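Local coordinates for protein thermophilic dibenzothiophene desulfurization enzyme C (Paenibacillus sp. A11-2, PDB 5XDC) that probably oxidises dibenzothiophene to its 5-oxide and then to the 5,5-dioxide, using FMNH2 and molecular oxygen, at residues S191-V196 with S218-Y223; V196-D201 with G213-S218; H257-I262 with V347-V352; I262-L267 with A304-A309. All coordinates share one frame; numbering follows the deposited sequence.

Contact 1: S191-V196 with S218-Y223; sequences SDRAGV and SGVVVY
Gly195 O is gripped twice. Ser218 N donates to it across 2.8 Å, nearly straight at 168° but from above the carbonyl plane, and a water that also bonds Ser218 OG donates to the same oxygen. Gly195 stands third in a type II beta turn running from Arg193 to Val196, closed by Val196 N donating to Arg193 O. Its CA makes a CA-H...O contact of 3.4 Å with Ser218 O.

On the other side, Gly219 and Val220 both face Ile152, forming a G1 beta bulge where the chain turns its corner into strand 220-222. This is the beta-rich middle domain of the acyl-CoA dehydrogenase fold, and the contact lies at its surface. A second water takes the N-H of Val221 and donates to Ala194 O, tying the turn to the strand. Val196 CG2 meets Val220 CG2 at 3.6 Å, the two side chains crossing obliquely.

Arg193 CG, anti to the backbone N, lies against Val220 CG1 at 3.7 Å; bends at chi2 and chi3 then turn the guanidinium toward Val221 O and Tyr223. Its NH1 donates to Val221 O over 2.8 Å, in the carbonyl plane but bent at the hydrogen (141°). Tyr223 CE2 sits over the centre of one guanidinium face, 3.4 Å from Arg193 CZ, with ring and guanidinium planes 55° apart. NH2 forms a salt bridge with Glu226, whose carboxylate also accepts Tyr223 N. Strand carbonyl, ring and acid together fix the guanidinium's position, and the nearby carboxylate probably offsets its charge at this partly open surface.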
loop_
_atom_site.group_PDB
_atom_site.type_symbol
_atom_site.label_atom_id
_atom_site.label_comp_id
_atom_site.label_asym_id
_atom_site.label_seq_id
_atom_site.Cartn_x
_atom_site.Cartn_y
_atom_site.Cartn_z
ATOM N N SER B 191 41.566 -16.101 -13.559
ATOM C CA SER B 191 40.662 -15.827 -14.663
ATOM C C SER B 191 41.333 -16.001 -16.020
ATOM O O SER B 191 40.631 -16.100 -17.027
ATOM C CB SER B 191 40.082 -14.414 -14.546
ATOM O OG SER B 191 41.103 -13.435 -14.537
ATOM N N ASP B 192 42.663 -16.042 -16.077
ATOM C CA ASP B 192 43.367 -16.315 -17.326
ATOM C C ASP B 192 43.864 -17.759 -17.417
ATOM O O ASP B 192 44.728 -18.060 -18.247
ATOM C CB ASP B 192 44.527 -15.335 -17.513
ATOM C CG ASP B 192 45.569 -15.422 -16.413
ATOM O OD1 ASP B 192 45.416 -16.223 -15.463
ATOM O OD2 ASP B 192 46.562 -14.672 -16.500
ATOM N N ARG B 193 43.338 -18.655 -16.592
ATOM C CA ARG B 193 43.570 -20.081 -16.791
ATOM C C ARG B 193 43.175 -20.463 -18.212
ATOM O O ARG B 193 42.154 -20.004 -18.731
ATOM C CB ARG B 193 42.774 -20.884 -15.760
ATOM C CG ARG B 193 42.689 -22.413 -15.939
ATOM C CD ARG B 193 43.979 -23.161 -15.670
ATOM N NE ARG B 193 44.755 -22.661 -14.533
ATOM C CZ ARG B 193 44.516 -22.955 -13.255
ATOM N NH1 ARG B 193 43.501 -23.736 -12.901
ATOM N NH2 ARG B 193 45.312 -22.449 -12.322
ATOM N N ALA B 194 44.003 -21.283 -18.857
ATOM C CA ALA B 194 43.723 -21.706 -20.230
ATOM C C ALA B 194 42.316 -22.271 -20.347
ATOM O O ALA B 194 41.904 -23.123 -19.558
ATOM C CB ALA B 194 44.741 -22.757 -20.685
ATOM N N GLY B 195 41.573 -21.790 -21.347
ATOM C CA GLY B 195 40.234 -22.266 -21.597
ATOM C C GLY B 195 39.138 -21.396 -21.015
ATOM O O GLY B 195 37.965 -21.618 -21.335
ATOM N N VAL B 196 39.480 -20.434 -20.167
ATOM C CA VAL B 196 38.492 -19.526 -19.586
ATOM C C VAL B 196 38.294 -18.351 -20.533
ATOM O O VAL B 196 39.250 -17.647 -20.878
ATOM C CB VAL B 196 38.927 -19.038 -18.198
ATOM C CG1 VAL B 196 37.936 -17.977 -17.669
ATOM C CG2 VAL B 196 39.010 -20.213 -17.224
ATOM N N SER B 218 36.284 -23.883 -21.693
ATOM C CA SER B 218 36.635 -24.861 -22.719
ATOM C C SER B 218 37.819 -25.698 -22.242
ATOM O O SER B 218 38.967 -25.280 -22.373
ATOM C CB SER B 218 36.966 -24.152 -24.026
ATOM O OG SER B 218 35.821 -23.498 -24.523
ATOM N N GLY B 219 37.530 -26.883 -21.715
ATOM C CA GLY B 219 38.591 -27.770 -21.260
ATOM C C GLY B 219 39.452 -27.157 -20.176
ATOM O O GLY B 219 40.673 -27.356 -20.159
ATOM N N VAL B 220 38.837 -26.420 -19.256
ATOM C CA VAL B 220 39.571 -25.708 -18.216
ATOM C C VAL B 220 39.965 -26.701 -17.132
ATOM O O VAL B 220 39.111 -27.382 -16.558
ATOM C CB VAL B 220 38.717 -24.564 -17.644
ATOM C CG1 VAL B 220 39.333 -23.973 -16.410
ATOM C CG2 VAL B 220 38.575 -23.486 -18.696
ATOM N N VAL B 221 41.261 -26.802 -16.853
ATOM C CA VAL B 221 41.733 -27.697 -15.796
ATOM C C VAL B 221 41.790 -26.918 -14.489
ATOM O O VAL B 221 42.395 -25.843 -14.430
ATOM C CB VAL B 221 43.109 -28.290 -16.137
ATOM C CG1 VAL B 221 43.515 -29.292 -15.058
ATOM C CG2 VAL B 221 43.089 -28.951 -17.490
ATOM N N VAL B 222 41.125 -27.427 -13.450
ATOM C CA VAL B 222 41.305 -26.890 -12.106
ATOM C C VAL B 222 42.016 -27.944 -11.267
ATOM O O VAL B 222 41.638 -29.127 -11.258
ATOM C CB VAL B 222 39.993 -26.382 -11.468
ATOM C CG1 VAL B 222 38.882 -26.215 -12.474
ATOM C CG2 VAL B 222 39.561 -27.161 -10.262
ATOM N N TYR B 223 43.060 -27.513 -10.604
ATOM C CA TYR B 223 44.024 -28.384 -9.961
ATOM C C TYR B 223 43.601 -28.670 -8.533
ATOM O O TYR B 223 42.768 -27.951 -7.961
ATOM C CB TYR B 223 45.404 -27.735 -10.011
ATOM C CG TYR B 223 45.828 -27.436 -11.441
ATOM C CD1 TYR B 223 46.039 -28.470 -12.347
ATOM C CD2 TYR B 223 45.963 -26.136 -11.890
ATOM C CE1 TYR B 223 46.405 -28.201 -13.667
ATOM C CE2 TYR B 223 46.326 -25.861 -13.206
ATOM C CZ TYR B 223 46.534 -26.903 -14.083
ATOM O OH TYR B 223 46.891 -26.624 -15.389
HETATM O O HOH W 1 43.157 -25.259 -18.444
HETATM O O HOH W 2 36.423 -20.823 -23.534
#

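Contact 2: V196-D201 with G213-S218; sequences VQVNGD and GSVTFS
Strands 196-198 and 215-217 run antiparallel, their axes 4.7 Å apart at closest and 165° from each other. Gln197 and Thr216 form the hydrogen-bonded pair, Gln197 N to Thr216 O at 2.9 Å and Thr216 N to Gln197 O at 2.8 Å, with the non-hydrogen-bonded pairs Val196-Phe217 and Val198-Val215 flanking it. Beyond the strand, Asn199 N still reaches Ser214 O.

One face carries the valines and Phe217: Val196 CG1 touches Val215 CG1 at 4.0 Å, while Val196 runs alongside Phe217, both tips heading the same way. Strand 215-217 is the middle one of a three-stranded antiparallel sheet in the middle domain of the acyl-CoA dehydrogenase fold, and the loop joining the two segments brings Trp202, Met207, Thr210 and Ser212 to the indole pocket.

On the face of Thr216 and on toward the connecting loop runs a polar chain. Asn199 ND2 spends both its hydrogens in or near the amide plane, on Ser214 OG and on Thr216 OG1, each 2.9 Å from it; Thr216 OG1 also bonds Thr155 OG1. An alanine at Asn199 would lose both bonds and would probably loosen the hold on the two hydroxyls. Ser214 OG in turn donates to Asp201 OD2 at 2.8 Å, meeting it from above the carboxylate plane, whereas Asp201 OD1 accepts Ser214 N on its syn lone pair, nearly straight at 174°.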
loop_
_atom_site.group_PDB
_atom_site.type_symbol
_atom_site.label_atom_id
_atom_site.label_comp_id
_atom_site.label_asym_id
_atom_site.label_seq_id
_atom_site.Cartn_x
_atom_site.Cartn_y
_atom_site.Cartn_z
ATOM N N VAL B 196 39.480 -20.434 -20.167
ATOM C CA VAL B 196 38.492 -19.526 -19.586
ATOM C C VAL B 196 38.294 -18.351 -20.533
ATOM O O VAL B 196 39.250 -17.647 -20.878
ATOM C CB VAL B 196 38.927 -19.038 -18.198
ATOM C CG1 VAL B 196 37.936 -17.977 -17.669
ATOM C CG2 VAL B 196 39.010 -20.213 -17.224
ATOM N N GLN B 197 37.045 -18.113 -20.936
ATOM C CA GLN B 197 36.725 -16.961 -21.773
ATOM C C GLN B 197 35.617 -16.171 -21.093
ATOM O O GLN B 197 34.495 -16.668 -20.957
ATOM C CB GLN B 197 36.305 -17.385 -23.183
ATOM C CG GLN B 197 35.917 -16.221 -24.091
ATOM C CD GLN B 197 37.062 -15.260 -24.341
ATOM O OE1 GLN B 197 38.131 -15.655 -24.822
ATOM N NE2 GLN B 197 36.846 -13.985 -24.020
ATOM N N VAL B 198 35.952 -14.967 -20.643
ATOM C CA VAL B 198 34.970 -14.032 -20.100
ATOM C C VAL B 198 34.315 -13.342 -21.286
ATOM O O VAL B 198 34.996 -12.685 -22.074
ATOM C CB VAL B 198 35.633 -13.018 -19.162
ATOM C CG1 VAL B 198 34.607 -12.019 -18.636
ATOM C CG2 VAL B 198 36.327 -13.744 -18.021
ATOM N N ASN B 199 32.995 -13.488 -21.424
ATOM C CA ASN B 199 32.375 -13.137 -22.700
ATOM C C ASN B 199 31.953 -11.676 -22.832
ATOM O O ASN B 199 31.742 -11.223 -23.963
ATOM C CB ASN B 199 31.171 -14.036 -22.957
ATOM C CG ASN B 199 31.580 -15.463 -23.230
ATOM O OD1 ASN B 199 32.534 -15.711 -23.970
ATOM N ND2 ASN B 199 30.890 -16.405 -22.611
ATOM N N GLY B 200 31.823 -10.924 -21.742
ATOM C CA GLY B 200 31.476 -9.517 -21.878
ATOM C C GLY B 200 30.086 -9.231 -22.422
ATOM O O GLY B 200 29.835 -8.120 -22.892
ATOM N N ASP B 201 29.165 -10.186 -22.321
ATOM C CA ASP B 201 27.821 -10.082 -22.902
ATOM C C ASP B 201 26.813 -9.618 -21.849
ATOM O O ASP B 201 25.895 -10.345 -21.459
ATOM C CB ASP B 201 27.412 -11.432 -23.483
ATOM C CG ASP B 201 27.584 -12.573 -22.480
ATOM O OD1 ASP B 201 28.514 -12.502 -21.651
ATOM O OD2 ASP B 201 26.808 -13.543 -22.498
ATOM N N GLY B 213 27.603 -10.881 -17.288
ATOM C CA GLY B 213 27.418 -11.779 -18.401
ATOM C C GLY B 213 27.949 -13.179 -18.163
ATOM O O GLY B 213 28.053 -13.629 -17.020
ATOM N N SER B 214 28.289 -13.878 -19.240
ATOM C CA SER B 214 28.617 -15.289 -19.157
ATOM C C SER B 214 30.129 -15.511 -19.211
ATOM O O SER B 214 30.909 -14.638 -19.602
ATOM C CB SER B 214 27.922 -16.074 -20.273
ATOM O OG SER B 214 28.333 -15.621 -21.537
ATOM N N VAL B 215 30.523 -16.700 -18.773
ATOM C CA VAL B 215 31.898 -17.178 -18.852
ATOM C C VAL B 215 31.848 -18.558 -19.477
ATOM O O VAL B 215 31.063 -19.410 -19.046
ATOM C CB VAL B 215 32.577 -17.241 -17.471
ATOM C CG1 VAL B 215 33.959 -17.914 -17.575
ATOM C CG2 VAL B 215 32.707 -15.855 -16.879
ATOM N N THR B 216 32.679 -18.782 -20.492
ATOM C CA THR B 216 32.721 -20.050 -21.193
ATOM C C THR B 216 33.985 -20.783 -20.784
ATOM O O THR B 216 35.080 -20.209 -20.850
ATOM C CB THR B 216 32.693 -19.856 -22.713
ATOM O OG1 THR B 216 31.444 -19.245 -23.089
ATOM C CG2 THR B 216 32.814 -21.205 -23.418
ATOM N N PHE B 217 33.818 -22.017 -20.326
ATOM C CA PHE B 217 34.929 -22.884 -19.939
ATOM C C PHE B 217 35.124 -23.919 -21.039
ATOM O O PHE B 217 34.232 -24.738 -21.283
ATOM C CB PHE B 217 34.645 -23.581 -18.606
ATOM C CG PHE B 217 34.418 -22.634 -17.456
ATOM C CD1 PHE B 217 33.176 -22.080 -17.234
ATOM C CD2 PHE B 217 35.456 -22.298 -16.599
ATOM C CE1 PHE B 217 32.967 -21.210 -16.181
ATOM C CE2 PHE B 217 35.253 -21.418 -15.540
ATOM C CZ PHE B 217 34.010 -20.874 -15.337
ATOM N N SER B 218 36.284 -23.883 -21.693
ATOM C CA SER B 218 36.635 -24.861 -22.719
ATOM C C SER B 218 37.819 -25.698 -22.242
ATOM O O SER B 218 38.967 -25.280 -22.373
ATOM C CB SER B 218 36.966 -24.152 -24.026
ATOM O OG SER B 218 35.821 -23.498 -24.523
HETATM O O HOH W 3 31.070 -11.948 -19.008
#

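Contact 3: H257-I262 with V347-V352; sequences HLYLGI and VATRLV
Apolar packing does most of the work between helices 247-276 and 331-363, which pass at 8.7 Å between segment axes with their directions 30° apart. Ala348 is the small residue where they come nearest: its CB lies 4.0 Å from Tyr259 CB and 3.7 Å from Leu260 CD2. Although Leu260 starts out pointing away, its end swings back to cover that methyl. One turn on, Val352 places CG1 in the crowded position between its backbone N and carbonyl carbon, directing it at Tyr259 CB, while CG2 packs on Ile262 CG2 at 3.7 Å.

Other contacts set carbon against oxygen. Val352 CG2 rests 3.6 Å from Tyr259 O, and Thr349, running alongside Tyr259, brings its OG1 obliquely to within 3.7 Å of Tyr259 CD2.

The polar ends find partners outside the pair of segments. Thr349 OG1 bonds Lys345 O within its own helix, and Tyr259 OH bonds His385 ND1, a residue of the indole pocket. In this helical C-terminal domain of the acyl-CoA dehydrogenase fold, then, the two helices fit by the shape of buried carbon surfaces, and the hydroxyl of Tyr259 links that core to the pocket.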
loop_
_atom_site.group_PDB
_atom_site.type_symbol
_atom_site.label_atom_id
_atom_site.label_comp_id
_atom_site.label_asym_id
_atom_site.label_seq_id
_atom_site.Cartn_x
_atom_site.Cartn_y
_atom_site.Cartn_z
ATOM N N HIS B 257 21.931 -4.799 1.915
ATOM C CA HIS B 257 22.639 -3.536 2.043
ATOM C C HIS B 257 22.836 -2.821 0.703
ATOM O O HIS B 257 22.951 -1.589 0.681
ATOM C CB HIS B 257 23.967 -3.797 2.747
ATOM C CG HIS B 257 23.814 -3.980 4.225
ATOM N ND1 HIS B 257 23.446 -5.178 4.796
ATOM C CD2 HIS B 257 23.915 -3.094 5.246
ATOM C CE1 HIS B 257 23.348 -5.028 6.107
ATOM N NE2 HIS B 257 23.624 -3.773 6.405
ATOM N N LEU B 258 22.875 -3.547 -0.419
ATOM C CA LEU B 258 22.806 -2.875 -1.713
ATOM C C LEU B 258 21.508 -2.096 -1.831
ATOM O O LEU B 258 21.506 -0.931 -2.250
ATOM C CB LEU B 258 22.896 -3.890 -2.856
ATOM C CG LEU B 258 24.190 -4.697 -2.994
ATOM C CD1 LEU B 258 24.084 -5.620 -4.181
ATOM C CD2 LEU B 258 25.389 -3.756 -3.135
ATOM N N TYR B 259 20.398 -2.721 -1.429
ATOM C CA TYR B 259 19.089 -2.086 -1.569
ATOM C C TYR B 259 18.947 -0.911 -0.613
ATOM O O TYR B 259 18.440 0.149 -1.002
ATOM C CB TYR B 259 17.972 -3.111 -1.360
ATOM C CG TYR B 259 18.130 -4.359 -2.203
ATOM C CD1 TYR B 259 18.848 -4.350 -3.394
ATOM C CD2 TYR B 259 17.568 -5.543 -1.798
ATOM C CE1 TYR B 259 19.019 -5.499 -4.124
ATOM C CE2 TYR B 259 17.735 -6.701 -2.529
ATOM C CZ TYR B 259 18.478 -6.672 -3.685
ATOM O OH TYR B 259 18.631 -7.840 -4.387
ATOM N N LEU B 260 19.411 -1.057 0.630
ATOM C CA LEU B 260 19.381 0.081 1.552
ATOM C C LEU B 260 20.288 1.210 1.075
ATOM O O LEU B 260 19.952 2.390 1.216
ATOM C CB LEU B 260 19.786 -0.368 2.954
ATOM C CG LEU B 260 18.861 -1.391 3.596
ATOM C CD1 LEU B 260 19.471 -1.881 4.911
ATOM C CD2 LEU B 260 17.491 -0.786 3.861
ATOM N N GLY B 261 21.445 0.880 0.502
ATOM C CA GLY B 261 22.315 1.923 -0.013
ATOM C C GLY B 261 21.708 2.671 -1.188
ATOM O O GLY B 261 21.762 3.905 -1.251
ATOM N N ILE B 262 21.118 1.940 -2.130
ATOM C CA ILE B 262 20.452 2.590 -3.259
ATOM C C ILE B 262 19.337 3.494 -2.752
ATOM O O ILE B 262 19.188 4.633 -3.206
ATOM C CB ILE B 262 19.919 1.542 -4.253
ATOM C CG1 ILE B 262 21.072 0.806 -4.932
ATOM C CG2 ILE B 262 19.015 2.203 -5.291
ATOM C CD1 ILE B 262 20.640 -0.425 -5.677
ATOM N N VAL B 347 11.874 -6.112 3.624
ATOM C CA VAL B 347 11.581 -4.711 3.895
ATOM C C VAL B 347 12.408 -3.801 2.997
ATOM O O VAL B 347 11.897 -2.814 2.446
ATOM C CB VAL B 347 11.811 -4.423 5.389
ATOM C CG1 VAL B 347 11.714 -2.938 5.670
ATOM C CG2 VAL B 347 10.814 -5.203 6.223
ATOM N N ALA B 348 13.702 -4.107 2.836
ATOM C CA ALA B 348 14.567 -3.282 1.996
ATOM C C ALA B 348 14.141 -3.314 0.535
ATOM O O ALA B 348 14.215 -2.285 -0.151
ATOM C CB ALA B 348 16.010 -3.741 2.118
ATOM N N THR B 349 13.672 -4.472 0.056
ATOM C CA THR B 349 13.217 -4.608 -1.325
ATOM C C THR B 349 11.994 -3.736 -1.571
ATOM O O THR B 349 11.972 -2.928 -2.502
ATOM C CB THR B 349 12.895 -6.072 -1.638
ATOM O OG1 THR B 349 14.094 -6.867 -1.587
ATOM C CG2 THR B 349 12.265 -6.219 -3.033
ATOM N N ARG B 350 10.961 -3.893 -0.744
ATOM C CA ARG B 350 9.756 -3.085 -0.921
ATOM C C ARG B 350 10.086 -1.608 -0.834
ATOM O O ARG B 350 9.592 -0.800 -1.638
ATOM C CB ARG B 350 8.708 -3.450 0.132
ATOM C CG ARG B 350 8.239 -4.905 0.089
ATOM C CD ARG B 350 7.745 -5.298 -1.289
ATOM N NE ARG B 350 6.981 -6.544 -1.284
ATOM C CZ ARG B 350 6.779 -7.290 -2.365
ATOM N NH1 ARG B 350 7.294 -6.920 -3.531
ATOM N NH2 ARG B 350 6.059 -8.405 -2.282
ATOM N N LEU B 351 10.951 -1.239 0.114
ATOM C CA LEU B 351 11.277 0.167 0.314
ATOM C C LEU B 351 11.958 0.753 -0.917
ATOM O O LEU B 351 11.546 1.799 -1.431
ATOM C CB LEU B 351 12.172 0.335 1.552
ATOM C CG LEU B 351 12.679 1.762 1.739
ATOM C CD1 LEU B 351 11.508 2.716 1.889
ATOM C CD2 LEU B 351 13.631 1.837 2.936
ATOM N N VAL B 352 13.009 0.097 -1.410
ATOM C CA VAL B 352 13.786 0.717 -2.477
ATOM C C VAL B 352 12.973 0.776 -3.764
ATOM O O VAL B 352 13.069 1.748 -4.517
ATOM C CB VAL B 352 15.141 0.005 -2.678
ATOM C CG1 VAL B 352 14.996 -1.372 -3.306
ATOM C CG2 VAL B 352 16.054 0.882 -3.533
#

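Contact 4: I262-L267 with A304-A309; sequences IARGAL and AQLQVA
Ala263 opens the contact, its CB 4.2 Å from Leu306 CD1, where helices 247-276 and 293-324 of the helical C-terminal domain of the acyl-CoA dehydrogenase fold run roughly antiparallel. Their directions differ by 149°, and the segment axes come no closer than 10.8 Å; Leu306 and Arg264 reach across between them.

Arg264 comes next. With CG anti to the backbone N and a bend at chi3, it crosses Leu306 at about a right angle and carries its guanidinium over the leucine: Leu306 CD2 lies under one face, toward the rim, 3.7 Å from Arg264 NH2. NE is held in a salt bridge by Glu310. NH2 comes within 3.3 Å of Gln307 NE2, but both are donors and no bond forms; NE2 donates to Ala303 O. A water joins the two side chains instead, accepting weakly from Arg264 NH2 and donating to Gln307 OE1 over 2.6 Å. Gln307 OE1 also accepts Gln340 NE2 of a neighbouring subunit. An alanine at Arg264 would lose the Glu310 salt bridge and the guanidinium lying over Leu306 CD2, and might slightly unsettle that water.

Leu267 finishes the walk: it and Leu306 pass flank to flank, tips heading opposite ways, with Leu267 CD2 4.1 Å from Leu306 CD2.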
loop_
_atom_site.group_PDB
_atom_site.type_symbol
_atom_site.label_atom_id
_atom_site.label_comp_id
_atom_site.label_asym_id
_atom_site.label_seq_id
_atom_site.Cartn_x
_atom_site.Cartn_y
_atom_site.Cartn_z
ATOM N N ILE B 262 21.118 1.940 -2.130
ATOM C CA ILE B 262 20.452 2.590 -3.259
ATOM C C ILE B 262 19.337 3.494 -2.752
ATOM O O ILE B 262 19.188 4.633 -3.206
ATOM C CB ILE B 262 19.919 1.542 -4.253
ATOM C CG1 ILE B 262 21.072 0.806 -4.932
ATOM C CG2 ILE B 262 19.015 2.203 -5.291
ATOM C CD1 ILE B 262 20.640 -0.425 -5.677
ATOM N N ALA B 263 18.561 3.005 -1.778
ATOM C CA ALA B 263 17.458 3.779 -1.217
ATOM C C ALA B 263 17.953 5.078 -0.597
ATOM O O ALA B 263 17.351 6.141 -0.794
ATOM C CB ALA B 263 16.705 2.950 -0.182
ATOM N N ARG B 264 19.028 5.009 0.190
ATOM C CA ARG B 264 19.566 6.212 0.816
ATOM C C ARG B 264 20.114 7.172 -0.233
ATOM O O ARG B 264 19.854 8.377 -0.177
ATOM C CB ARG B 264 20.641 5.852 1.841
ATOM C CG ARG B 264 21.307 7.082 2.460
ATOM C CD ARG B 264 22.025 6.765 3.777
ATOM N NE ARG B 264 21.087 6.549 4.888
ATOM C CZ ARG B 264 20.525 7.516 5.612
ATOM N NH1 ARG B 264 20.784 8.794 5.351
ATOM N NH2 ARG B 264 19.687 7.201 6.605
ATOM N N GLY B 265 20.839 6.654 -1.224
ATOM C CA GLY B 265 21.354 7.524 -2.269
ATOM C C GLY B 265 20.250 8.206 -3.053
ATOM O O GLY B 265 20.342 9.395 -3.374
ATOM N N ALA B 266 19.197 7.458 -3.378
ATOM C CA ALA B 266 18.061 8.020 -4.097
ATOM C C ALA B 266 17.387 9.118 -3.280
ATOM O O ALA B 266 17.042 10.183 -3.804
ATOM C CB ALA B 266 17.067 6.910 -4.423
ATOM N N LEU B 267 17.157 8.863 -2.000
ATOM C CA LEU B 267 16.460 9.844 -1.178
ATOM C C LEU B 267 17.272 11.131 -1.053
ATOM O O LEU B 267 16.720 12.231 -1.156
ATOM C CB LEU B 267 16.154 9.242 0.194
ATOM C CG LEU B 267 15.015 9.808 1.038
ATOM C CD1 LEU B 267 13.711 9.864 0.298
ATOM C CD2 LEU B 267 14.869 8.954 2.307
ATOM N N ALA B 304 11.537 7.773 7.167
ATOM C CA ALA B 304 11.230 7.011 8.377
ATOM C C ALA B 304 11.441 5.520 8.156
ATOM O O ALA B 304 12.077 4.839 8.972
ATOM C CB ALA B 304 9.789 7.278 8.803
ATOM N N GLN B 305 10.862 4.982 7.079
ATOM C CA GLN B 305 11.068 3.573 6.773
ATOM C C GLN B 305 12.549 3.256 6.603
ATOM O O GLN B 305 13.015 2.210 7.067
ATOM C CB GLN B 305 10.291 3.185 5.522
ATOM C CG GLN B 305 8.801 3.239 5.702
ATOM C CD GLN B 305 8.072 2.890 4.423
ATOM O OE1 GLN B 305 7.361 3.712 3.866
ATOM N NE2 GLN B 305 8.268 1.667 3.943
ATOM N N LEU B 306 13.303 4.142 5.941
ATOM C CA LEU B 306 14.741 3.910 5.772
ATOM C C LEU B 306 15.462 3.835 7.114
ATOM O O LEU B 306 16.299 2.947 7.324
ATOM C CB LEU B 306 15.361 5.000 4.909
ATOM C CG LEU B 306 16.864 4.856 4.663
ATOM C CD1 LEU B 306 17.196 3.591 3.905
ATOM C CD2 LEU B 306 17.353 6.063 3.924
ATOM N N GLN B 307 15.160 4.760 8.035
ATOM C CA GLN B 307 15.814 4.736 9.341
ATOM C C GLN B 307 15.588 3.400 10.021
ATOM O O GLN B 307 16.522 2.786 10.543
ATOM C CB GLN B 307 15.291 5.849 10.254
ATOM C CG GLN B 307 15.409 7.284 9.775
ATOM C CD GLN B 307 16.740 7.642 9.153
ATOM O OE1 GLN B 307 17.773 7.664 9.829
ATOM N NE2 GLN B 307 16.715 7.974 7.862
ATOM N N VAL B 308 14.340 2.937 10.035
ATOM C CA VAL B 308 14.034 1.711 10.754
ATOM C C VAL B 308 14.694 0.519 10.075
ATOM O O VAL B 308 15.259 -0.356 10.744
ATOM C CB VAL B 308 12.511 1.531 10.877
ATOM C CG1 VAL B 308 12.181 0.191 11.520
ATOM C CG2 VAL B 308 11.895 2.663 11.691
ATOM N N ALA B 309 14.629 0.457 8.741
ATOM C CA ALA B 309 15.243 -0.658 8.017
ATOM C C ALA B 309 16.747 -0.699 8.245
ATOM O O ALA B 309 17.330 -1.779 8.407
ATOM C CB ALA B 309 14.943 -0.553 6.523
HETATM O O HOH W 4 19.947 8.942 9.347
#

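Contacts 1 and 2 sit together in the beta-rich middle domain and share Val196 and Ser218, contact 2 being nested inside the chain loop that contact 1 closes. Contact 1 is a surface join and contact 2 is partly buried; both rely on backbone and side-chain hydrogen bonds, with waters filling in. Contacts 3 and 4 lie buried in the helical domain on the opposite side of the chain's centre. Both use helix 247-276 and share Ile262; Leu351 packing on Leu306 makes one three-helix core of them. Here carbon dominates; across the segments of contact 4 a guanidinium also takes part, paired within its own chain, while Gln307 bonds a neighbouring subunit.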